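Local coordinates for protection of telomeres protein 1 (PDB 7CUI), which binds single-stranded telomeric DNA, protects the 3' overhang and regulates telomerase and telomere length, and is represented here by its C-terminal part, at residues Ala20-Glu25 and Phe194-Val199; Lys50-Val55 and Trp163-Val168; Asp100-Glu105 and Arg190-Gly195. All blocks are in the same frame, centred on the assembly; numbering follows the deposited sequence.

Contact 1. Residues Ala20-Glu25 and Phe194-Val199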
loop_
_atom_site.group_PDB
_atom_site.type_symbol
_atom_site.label_atom_id
_atom_site.label_comp_id
_atom_site.label_asym_id
_atom_site.label_seq_id
_atom_site.Cartn_x
_atom_site.Cartn_y
_atom_site.Cartn_z
ATOM N N ALA A 20 8.378 0.345 16.435
ATOM C CA ALA A 20 7.452 1.021 17.323
ATOM C C ALA A 20 6.616 2.029 16.527
ATOM O O ALA A 20 5.595 2.508 17.022
ATOM C CB ALA A 20 8.224 1.680 18.441
ATOM N N HIS A 21 7.037 2.313 15.280
ATOM C CA HIS A 21 6.470 3.405 14.498
ATOM C C HIS A 21 5.220 2.986 13.722
ATOM O O HIS A 21 4.627 3.814 13.035
ATOM C CB HIS A 21 7.510 4.043 13.566
ATOM C CG HIS A 21 8.559 4.838 14.271
ATOM N ND1 HIS A 21 9.904 4.532 14.167
ATOM C CD2 HIS A 21 8.476 5.920 15.074
ATOM C CE1 HIS A 21 10.605 5.389 14.879
ATOM N NE2 HIS A 21 9.752 6.248 15.446
ATOM N N VAL A 22 4.825 1.710 13.820
ATOM C CA VAL A 22 3.612 1.260 13.156
ATOM C C VAL A 22 2.755 0.487 14.153
ATOM O O VAL A 22 3.184 -0.531 14.688
ATOM C CB VAL A 22 3.917 0.439 11.886
ATOM C CG1 VAL A 22 2.658 -0.160 11.280
ATOM C CG2 VAL A 22 4.672 1.254 10.845
ATOM N N ILE A 23 1.545 1.006 14.395
ATOM C CA ILE A 23 0.547 0.393 15.259
ATOM C C ILE A 23 -0.563 -0.191 14.383
ATOM O O ILE A 23 -0.875 0.340 13.321
ATOM C CB ILE A 23 0.006 1.431 16.265
ATOM C CG1 ILE A 23 0.972 1.639 17.432
ATOM C CG2 ILE A 23 -1.388 1.070 16.751
ATOM C CD1 ILE A 23 0.556 2.738 18.390
ATOM N N ASN A 24 -1.161 -1.290 14.849
ATOM C CA ASN A 24 -2.281 -1.921 14.172
ATOM C C ASN A 24 -3.544 -1.773 15.020
ATOM O O ASN A 24 -3.467 -1.556 16.229
ATOM C CB ASN A 24 -1.970 -3.382 13.844
ATOM C CG ASN A 24 -0.841 -3.527 12.847
ATOM O OD1 ASN A 24 -1.073 -3.533 11.639
ATOM N ND2 ASN A 24 0.383 -3.645 13.338
ATOM N N GLU A 25 -4.704 -1.886 14.363
ATOM C CA GLU A 25 -6.003 -1.824 15.014
ATOM C C GLU A 25 -6.248 -3.144 15.739
ATOM O O GLU A 25 -5.756 -4.179 15.297
ATOM C CB GLU A 25 -7.094 -1.603 13.963
ATOM C CG GLU A 25 -8.062 -0.485 14.311
ATOM C CD GLU A 25 -7.434 0.887 14.510
ATOM O OE1 GLU A 25 -6.411 1.174 13.851
ATOM O OE2 GLU A 25 -7.966 1.664 15.329
ATOM N N PHE A 194 -5.284 -1.814 5.471
ATOM C CA PHE A 194 -6.183 -1.144 6.399
ATOM C C PHE A 194 -5.755 -1.425 7.838
ATOM O O PHE A 194 -4.926 -2.300 8.086
ATOM C CB PHE A 194 -7.628 -1.599 6.175
ATOM C CG PHE A 194 -7.924 -2.992 6.673
ATOM C CD1 PHE A 194 -7.640 -4.101 5.890
ATOM C CD2 PHE A 194 -8.477 -3.191 7.931
ATOM C CE1 PHE A 194 -7.911 -5.379 6.352
ATOM C CE2 PHE A 194 -8.743 -4.469 8.395
ATOM C CZ PHE A 194 -8.461 -5.562 7.603
ATOM N N GLY A 195 -6.351 -0.679 8.779
ATOM C CA GLY A 195 -6.187 -0.901 10.208
ATOM C C GLY A 195 -4.729 -0.810 10.653
ATOM O O GLY A 195 -4.282 -1.571 11.510
ATOM N N THR A 196 -3.995 0.131 10.055
ATOM C CA THR A 196 -2.560 0.242 10.248
ATOM C C THR A 196 -2.188 1.721 10.239
ATOM O O THR A 196 -2.489 2.414 9.272
ATOM C CB THR A 196 -1.820 -0.501 9.125
ATOM O OG1 THR A 196 -2.385 -1.804 8.981
ATOM C CG2 THR A 196 -0.326 -0.611 9.349
ATOM N N LYS A 197 -1.545 2.196 11.315
ATOM C CA LYS A 197 -1.234 3.615 11.426
ATOM C C LYS A 197 0.242 3.826 11.768
ATOM O O LYS A 197 0.814 3.071 12.549
ATOM C CB LYS A 197 -2.203 4.339 12.369
ATOM C CG LYS A 197 -2.219 3.872 13.816
ATOM C CD LYS A 197 -2.901 4.847 14.763
ATOM C CE LYS A 197 -4.366 4.553 15.013
ATOM N NZ LYS A 197 -5.227 5.187 13.989
ATOM N N ILE A 198 0.846 4.855 11.153
ATOM C CA ILE A 198 2.203 5.288 11.455
ATOM C C ILE A 198 2.149 6.200 12.677
ATOM O O ILE A 198 1.287 7.070 12.766
ATOM C CB ILE A 198 2.866 5.985 10.244
ATOM C CG1 ILE A 198 2.916 5.077 9.011
ATOM C CG2 ILE A 198 4.254 6.505 10.599
ATOM C CD1 ILE A 198 3.282 5.793 7.727
ATOM N N VAL A 199 3.084 5.992 13.609
ATOM C CA VAL A 199 3.046 6.653 14.904
ATOM C C VAL A 199 4.452 7.132 15.291
ATOM O O VAL A 199 5.371 6.936 14.473
ATOM C CB VAL A 199 2.444 5.717 15.970
ATOM C CG1 VAL A 199 2.873 6.106 17.374
ATOM C CG2 VAL A 199 0.930 5.660 15.863
#

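Contact 2. Residues Lys50-Val55 and Trp163-Val168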
loop_
_atom_site.group_PDB
_atom_site.type_symbol
_atom_site.label_atom_id
_atom_site.label_comp_id
_atom_site.label_asym_id
_atom_site.label_seq_id
_atom_site.Cartn_x
_atom_site.Cartn_y
_atom_site.Cartn_z
ATOM N N LYS A 50 -9.449 -11.783 4.538
ATOM C CA LYS A 50 -8.893 -10.777 5.428
ATOM C C LYS A 50 -7.684 -11.394 6.131
ATOM O O LYS A 50 -7.846 -12.289 6.957
ATOM C CB LYS A 50 -9.977 -10.384 6.439
ATOM C CG LYS A 50 -10.166 -8.901 6.733
ATOM C CD LYS A 50 -11.555 -8.612 7.283
ATOM C CE LYS A 50 -11.887 -7.141 7.440
ATOM N NZ LYS A 50 -11.818 -6.702 8.855
ATOM N N HIS A 51 -6.474 -10.935 5.778
ATOM C CA HIS A 51 -5.237 -11.557 6.243
ATOM C C HIS A 51 -4.394 -10.584 7.065
ATOM O O HIS A 51 -4.619 -9.377 7.050
ATOM C CB HIS A 51 -4.380 -12.075 5.077
ATOM C CG HIS A 51 -5.128 -12.774 3.990
ATOM N ND1 HIS A 51 -5.440 -14.120 4.047
ATOM C CD2 HIS A 51 -5.595 -12.323 2.806
ATOM C CE1 HIS A 51 -6.077 -14.464 2.949
ATOM N NE2 HIS A 51 -6.185 -13.380 2.171
ATOM N N ARG A 52 -3.383 -11.137 7.746
ATOM C CA ARG A 52 -2.435 -10.387 8.555
ATOM C C ARG A 52 -1.026 -10.835 8.184
ATOM O O ARG A 52 -0.762 -12.029 8.097
ATOM C CB ARG A 52 -2.676 -10.691 10.035
ATOM C CG ARG A 52 -1.971 -9.751 11.000
ATOM C CD ARG A 52 -2.436 -10.040 12.413
ATOM N NE ARG A 52 -1.355 -10.515 13.259
ATOM C CZ ARG A 52 -0.729 -9.760 14.152
ATOM N NH1 ARG A 52 -1.086 -8.497 14.317
ATOM N NH2 ARG A 52 0.250 -10.272 14.876
ATOM N N LEU A 53 -0.124 -9.872 7.968
ATOM C CA LEU A 53 1.217 -10.195 7.508
ATOM C C LEU A 53 2.257 -9.401 8.293
ATOM O O LEU A 53 1.988 -8.286 8.726
ATOM C CB LEU A 53 1.340 -9.878 6.015
ATOM C CG LEU A 53 0.253 -10.453 5.113
ATOM C CD1 LEU A 53 -0.759 -9.380 4.779
ATOM C CD2 LEU A 53 0.859 -10.994 3.836
ATOM N N ARG A 54 3.440 -10.002 8.470
ATOM C CA ARG A 54 4.606 -9.308 8.986
ATOM C C ARG A 54 5.544 -9.067 7.810
ATOM O O ARG A 54 6.018 -10.020 7.187
ATOM C CB ARG A 54 5.287 -10.111 10.098
ATOM C CG ARG A 54 6.285 -9.298 10.909
ATOM C CD ARG A 54 6.834 -10.021 12.119
ATOM N NE ARG A 54 5.777 -10.582 12.953
ATOM C CZ ARG A 54 5.511 -10.212 14.199
ATOM N NH1 ARG A 54 6.232 -9.272 14.785
ATOM N NH2 ARG A 54 4.525 -10.792 14.860
ATOM N N VAL A 55 5.811 -7.786 7.523
ATOM C CA VAL A 55 6.162 -7.411 6.165
ATOM C C VAL A 55 7.206 -6.292 6.144
ATOM O O VAL A 55 7.452 -5.623 7.148
ATOM C CB VAL A 55 4.877 -7.072 5.380
ATOM C CG1 VAL A 55 4.644 -5.580 5.188
ATOM C CG2 VAL A 55 4.791 -7.837 4.073
ATOM N N TRP A 163 10.371 -3.560 9.529
ATOM C CA TRP A 163 9.360 -4.605 9.598
ATOM C C TRP A 163 8.152 -4.101 10.376
ATOM O O TRP A 163 8.312 -3.418 11.389
ATOM C CB TRP A 163 9.929 -5.847 10.295
ATOM C CG TRP A 163 10.892 -6.623 9.459
ATOM C CD1 TRP A 163 12.247 -6.482 9.433
ATOM C CD2 TRP A 163 10.573 -7.660 8.515
ATOM N NE1 TRP A 163 12.797 -7.365 8.545
ATOM C CE2 TRP A 163 11.797 -8.102 7.967
ATOM C CE3 TRP A 163 9.383 -8.266 8.083
ATOM C CZ2 TRP A 163 11.857 -9.117 7.010
ATOM C CZ3 TRP A 163 9.445 -9.267 7.136
ATOM C CH2 TRP A 163 10.667 -9.687 6.608
ATOM N N PHE A 164 6.953 -4.478 9.911
ATOM C CA PHE A 164 5.714 -4.103 10.575
ATOM C C PHE A 164 4.613 -5.091 10.199
ATOM O O PHE A 164 4.702 -5.767 9.173
ATOM C CB PHE A 164 5.328 -2.652 10.259
ATOM C CG PHE A 164 5.117 -2.348 8.796
ATOM C CD1 PHE A 164 6.183 -1.978 7.983
ATOM C CD2 PHE A 164 3.856 -2.444 8.221
ATOM C CE1 PHE A 164 5.995 -1.714 6.634
ATOM C CE2 PHE A 164 3.667 -2.170 6.872
ATOM C CZ PHE A 164 4.735 -1.802 6.081
ATOM N N ASP A 165 3.592 -5.175 11.061
ATOM C CA ASP A 165 2.415 -5.978 10.774
ATOM C C ASP A 165 1.459 -5.144 9.929
ATOM O O ASP A 165 1.342 -3.938 10.134
ATOM C CB ASP A 165 1.766 -6.512 12.053
ATOM C CG ASP A 165 2.565 -7.614 12.731
ATOM O OD1 ASP A 165 3.292 -8.333 12.021
ATOM O OD2 ASP A 165 2.453 -7.741 13.967
ATOM N N ILE A 166 0.793 -5.799 8.971
ATOM C CA ILE A 166 -0.113 -5.144 8.038
ATOM C C ILE A 166 -1.366 -6.005 7.899
ATOM O O ILE A 166 -1.266 -7.228 7.840
ATOM C CB ILE A 166 0.593 -4.921 6.679
ATOM C CG1 ILE A 166 -0.230 -4.078 5.703
ATOM C CG2 ILE A 166 0.994 -6.245 6.047
ATOM C CD1 ILE A 166 -0.572 -2.707 6.220
ATOM N N TYR A 167 -2.540 -5.360 7.873
ATOM C CA TYR A 167 -3.775 -6.053 7.534
ATOM C C TYR A 167 -4.127 -5.751 6.084
ATOM O O TYR A 167 -4.035 -4.605 5.652
ATOM C CB TYR A 167 -4.953 -5.581 8.388
ATOM C CG TYR A 167 -4.800 -5.688 9.883
ATOM C CD1 TYR A 167 -3.922 -6.585 10.466
ATOM C CD2 TYR A 167 -5.583 -4.910 10.722
ATOM C CE1 TYR A 167 -3.800 -6.684 11.844
ATOM C CE2 TYR A 167 -5.477 -4.999 12.100
ATOM C CZ TYR A 167 -4.582 -5.891 12.664
ATOM O OH TYR A 167 -4.473 -5.977 14.022
ATOM N N VAL A 168 -4.546 -6.781 5.343
ATOM C CA VAL A 168 -4.978 -6.596 3.967
ATOM C C VAL A 168 -6.360 -7.213 3.791
ATOM O O VAL A 168 -6.654 -8.260 4.361
ATOM C CB VAL A 168 -3.972 -7.162 2.942
ATOM C CG1 VAL A 168 -2.596 -6.527 3.080
ATOM C CG2 VAL A 168 -3.881 -8.682 2.979
#

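Contact 3. Residues Asp100-Glu105 and Arg190-Gly195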
loop_
_atom_site.group_PDB
_atom_site.type_symbol
_atom_site.label_atom_id
_atom_site.label_comp_id
_atom_site.label_asym_id
_atom_site.label_seq_id
_atom_site.Cartn_x
_atom_site.Cartn_y
_atom_site.Cartn_z
ATOM N N ASP A 100 -7.765 6.258 -0.105
ATOM C CA ASP A 100 -8.739 7.070 0.610
ATOM C C ASP A 100 -8.531 6.973 2.125
ATOM O O ASP A 100 -7.448 7.272 2.620
ATOM C CB ASP A 100 -10.164 6.763 0.136
ATOM C CG ASP A 100 -11.137 7.912 0.335
ATOM O OD1 ASP A 100 -10.734 8.934 0.939
ATOM O OD2 ASP A 100 -12.293 7.780 -0.120
ATOM N N SER A 101 -9.568 6.539 2.855
ATOM C CA SER A 101 -9.576 6.571 4.313
ATOM C C SER A 101 -8.551 5.612 4.927
ATOM O O SER A 101 -8.066 5.861 6.030
ATOM C CB SER A 101 -10.960 6.337 4.866
ATOM O OG SER A 101 -11.522 5.158 4.315
ATOM N N ASP A 102 -8.221 4.527 4.215
ATOM C CA ASP A 102 -7.232 3.575 4.696
ATOM C C ASP A 102 -5.832 4.183 4.601
ATOM O O ASP A 102 -4.998 3.966 5.479
ATOM C CB ASP A 102 -7.349 2.234 3.969
ATOM C CG ASP A 102 -8.567 1.415 4.375
ATOM O OD1 ASP A 102 -8.861 1.348 5.591
ATOM O OD2 ASP A 102 -9.218 0.844 3.471
ATOM N N ALA A 103 -5.594 4.951 3.529
ATOM C CA ALA A 103 -4.338 5.656 3.338
ATOM C C ALA A 103 -4.213 6.785 4.357
ATOM O O ALA A 103 -3.122 7.043 4.857
ATOM C CB ALA A 103 -4.232 6.163 1.923
ATOM N N ALA A 104 -5.340 7.440 4.668
ATOM C CA ALA A 104 -5.377 8.458 5.708
ATOM C C ALA A 104 -5.052 7.836 7.067
ATOM O O ALA A 104 -4.354 8.449 7.871
ATOM C CB ALA A 104 -6.710 9.168 5.716
ATOM N N GLU A 105 -5.563 6.619 7.301
ATOM C CA GLU A 105 -5.298 5.862 8.516
ATOM C C GLU A 105 -3.792 5.628 8.668
ATOM O O GLU A 105 -3.232 5.882 9.732
ATOM C CB GLU A 105 -6.083 4.547 8.497
ATOM C CG GLU A 105 -5.808 3.643 9.686
ATOM C CD GLU A 105 -6.715 3.852 10.883
ATOM O OE1 GLU A 105 -6.833 2.915 11.697
ATOM O OE2 GLU A 105 -7.304 4.948 10.998
ATOM N N ARG A 190 -7.302 -8.003 -6.045
ATOM C CA ARG A 190 -6.556 -6.870 -5.524
ATOM C C ARG A 190 -6.486 -6.990 -4.003
ATOM O O ARG A 190 -7.356 -7.603 -3.386
ATOM C CB ARG A 190 -7.250 -5.557 -5.908
ATOM C CG ARG A 190 -6.661 -4.829 -7.110
ATOM C CD ARG A 190 -6.323 -5.723 -8.284
ATOM N NE ARG A 190 -6.014 -5.009 -9.512
ATOM C CZ ARG A 190 -5.807 -5.597 -10.684
ATOM N NH1 ARG A 190 -5.875 -6.914 -10.789
ATOM N NH2 ARG A 190 -5.538 -4.864 -11.751
ATOM N N TRP A 191 -5.446 -6.395 -3.408
ATOM C CA TRP A 191 -5.307 -6.331 -1.961
ATOM C C TRP A 191 -5.258 -4.878 -1.506
ATOM O O TRP A 191 -4.613 -4.044 -2.138
ATOM C CB TRP A 191 -4.060 -7.082 -1.493
ATOM C CG TRP A 191 -4.126 -8.549 -1.767
ATOM C CD1 TRP A 191 -4.544 -9.530 -0.915
ATOM C CD2 TRP A 191 -3.782 -9.199 -3.001
ATOM N NE1 TRP A 191 -4.477 -10.749 -1.535
ATOM C CE2 TRP A 191 -4.011 -10.579 -2.813
ATOM C CE3 TRP A 191 -3.303 -8.755 -4.239
ATOM C CZ2 TRP A 191 -3.772 -11.513 -3.821
ATOM C CZ3 TRP A 191 -3.069 -9.678 -5.235
ATOM C CH2 TRP A 191 -3.300 -11.040 -5.026
ATOM N N ARG A 192 -5.910 -4.606 -0.372
ATOM C CA ARG A 192 -6.013 -3.260 0.159
ATOM C C ARG A 192 -5.597 -3.246 1.628
ATOM O O ARG A 192 -6.165 -3.972 2.441
ATOM C CB ARG A 192 -7.447 -2.756 -0.016
ATOM C CG ARG A 192 -7.637 -1.857 -1.228
ATOM C CD ARG A 192 -8.036 -0.477 -0.760
ATOM N NE ARG A 192 -9.428 -0.193 -1.066
ATOM C CZ ARG A 192 -10.249 0.531 -0.311
ATOM N NH1 ARG A 192 -9.838 1.035 0.841
ATOM N NH2 ARG A 192 -11.490 0.736 -0.709
ATOM N N GLY A 193 -4.609 -2.406 1.956
ATOM C CA GLY A 193 -4.190 -2.224 3.336
ATOM C C GLY A 193 -5.274 -1.538 4.160
ATOM O O GLY A 193 -6.080 -0.784 3.612
ATOM N N PHE A 194 -5.284 -1.814 5.471
ATOM C CA PHE A 194 -6.183 -1.144 6.399
ATOM C C PHE A 194 -5.755 -1.425 7.838
ATOM O O PHE A 194 -4.926 -2.300 8.086
ATOM C CB PHE A 194 -7.628 -1.599 6.175
ATOM C CG PHE A 194 -7.924 -2.992 6.673
ATOM C CD1 PHE A 194 -7.640 -4.101 5.890
ATOM C CD2 PHE A 194 -8.477 -3.191 7.931
ATOM C CE1 PHE A 194 -7.911 -5.379 6.352
ATOM C CE2 PHE A 194 -8.743 -4.469 8.395
ATOM C CZ PHE A 194 -8.461 -5.562 7.603
ATOM N N GLY A 195 -6.351 -0.679 8.779
ATOM C CA GLY A 195 -6.187 -0.901 10.208
ATOM C C GLY A 195 -4.729 -0.810 10.653
ATOM O O GLY A 195 -4.282 -1.571 11.510
#

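Contact 1. Residues Ala20-Glu25 and Phe194-Val199
His21 receives the backbone N of Val199 on its carbonyl O at 2.7 Å. Its ring turns an edge to the same residue, CD2 lying 3.3 Å from Val199 O. Val22 forms a non-hydrogen-bonded pair with Ile198, and its CG1 crosses to Thr196 CG2 at 3.6 Å, on the face that helix 121-135 covers. Ile23 and Lys197 are the hydrogen-bonded pair, Ile23 N to Lys197 O at 2.9 Å and Lys197 N to Ile23 O at 2.8 Å. Lys197 CG sits between its own backbone N and carbonyl carbon (chi1 62°), which brings it alongside Ile23 CB, while Ile23 CD1 meets Val199 CG2. Asn24 runs side by side with Thr196, whose OG1 is tied back to Phe194 O at 2.7 Å. Glu25 donates its N to Gly195 O at 2.9 Å; its carboxylate stays beyond salt-bridge range of Lys197, Glu25 OE1 to Lys197 NZ being 4.2 Å. Gly195, with phi at 59°, turns the chain into this pairing. The result is a short antiparallel pair in which strand 22-24, lying ahead of the barrel strands, extends the C-terminal end of the last strand of a barrel whose strand order is consistent with an OB fold.

Contact 2. Residues Lys50-Val55 and Trp163-Val168
Arg52 and Arg54 reach toward Asp165 from the facing strand, Arg52 lying nearest OD2 and Arg54 nearest OD1. Arg52 NH2 lies 3.5 Å from Asp165 OD2, and Arg54 NE is 3.5 Å from Asp165 OD1, which sits over one face of the Arg54 guanidinium. In both pairs the oxygen is well out of the guanidinium plane, leaving attraction of charge without a directed N-H. Arg52 CG, anti to the backbone N (chi1 -167°), lies against Tyr167 CE1 at 3.7 Å, with CD beside it. An alanine at Arg52 would probably leave Asp165 OD2 without its nearest counter-charge in this strand pair and open a gap beside the Tyr167 ring. On the other face the contacts are apolar: Leu53 CB meets Ile166 CG2 at 3.6 Å, Leu53 CD1 meets Val168 CG2 at 3.7 Å, and Val55 CG1 makes a CH-pi contact over the Phe164 ring, 4.2 Å from its centroid. Six backbone hydrogen bonds, two each for His51-Val168, Leu53-Ile166 and Val55-Phe164, set the register. Farther out, Ile34 and Ile37 of helix 34-38 cover Leu53, Tyr167 OH bonds to Glu25 O, and His51 NE2 to Glu170. The antiparallel pairing of strand 49-73 with strand 163-171 is consistent with the first-to-fourth strand pairing that closes an OB-fold barrel.

Contact 3. Residues Asp100-Glu105 and Arg190-Gly195
Asp102 and Arg192 carry the charged part of the contact. Asp102 OD2 meets Arg192 NH1 at 2.7 Å in a salt bridge, approaching the guanidinium at its edge, near its plane. The two side chains cross at about a right angle, and the carboxylate and guanidinium planes are 57° apart; OD2 alone meets NH1, while OD1 lies by Phe194 CB. The Arg192 chain starts off to the side of the helix, and bends at chi2 and chi3 turn it toward Asp102. A second cation, Lys169, forms a salt bridge with the same Asp102 oxygen, and the two positive groups probably stabilise the carboxylate as the anion. Arg192 also donates its NE to the backbone of another protein chain, linking this ion pair to a protein interface.

Asp102 also lies against the strand by packing, its CB 3.3 Å from Gly193 O and its OD1 3.2 Å from Phe194 CB. The Phe194 ring itself leads away from the helix. Further along, the contact thins: Glu105 OE1 comes to 4.1 Å from Gly195 CA.

Within 100-105, the backbone bonds run from Ala104 N to Asp100 O and from Glu105 N to Ser101 O. The axis of segment 100-105 passes 7.7 Å from that of strand 190-194, at 45°.

Helix 100-107 follows directly on strand 93-99, which runs parallel to strand 190-198 and bonds to it through Ile97 with Trp191 and Gly193. Strand 163-171 flanks strand 190-198 antiparallel, Lys169 bonding to Arg192 through the backbone, while Ala103 packs the helix against Trp80, Phe82 and Phe98.

Contacts 1 and 3 both use strand 190-198, contact 1 its C-terminal end and contact 3 the portion before it, sharing Phe194 and Gly195; contact 2 lies on the neighbouring strand 163-171. The centres of contacts 1 and 2 are about 10 Å apart, those of 1 and 3 about 11 Å, and those of 2 and 3 about 12 Å. Phe194 N to Tyr167 O, 3.1 Å, is a probable backbone hydrogen bond tying contact 2 to both others. Glu25 and Glu105 bring like charges together between contacts 1 and 3; Lys197 NZ makes a long, weak ion pair with Glu105. Contacts 2 and 3 also border another protein chain, through Lys50, Arg190 and Arg192.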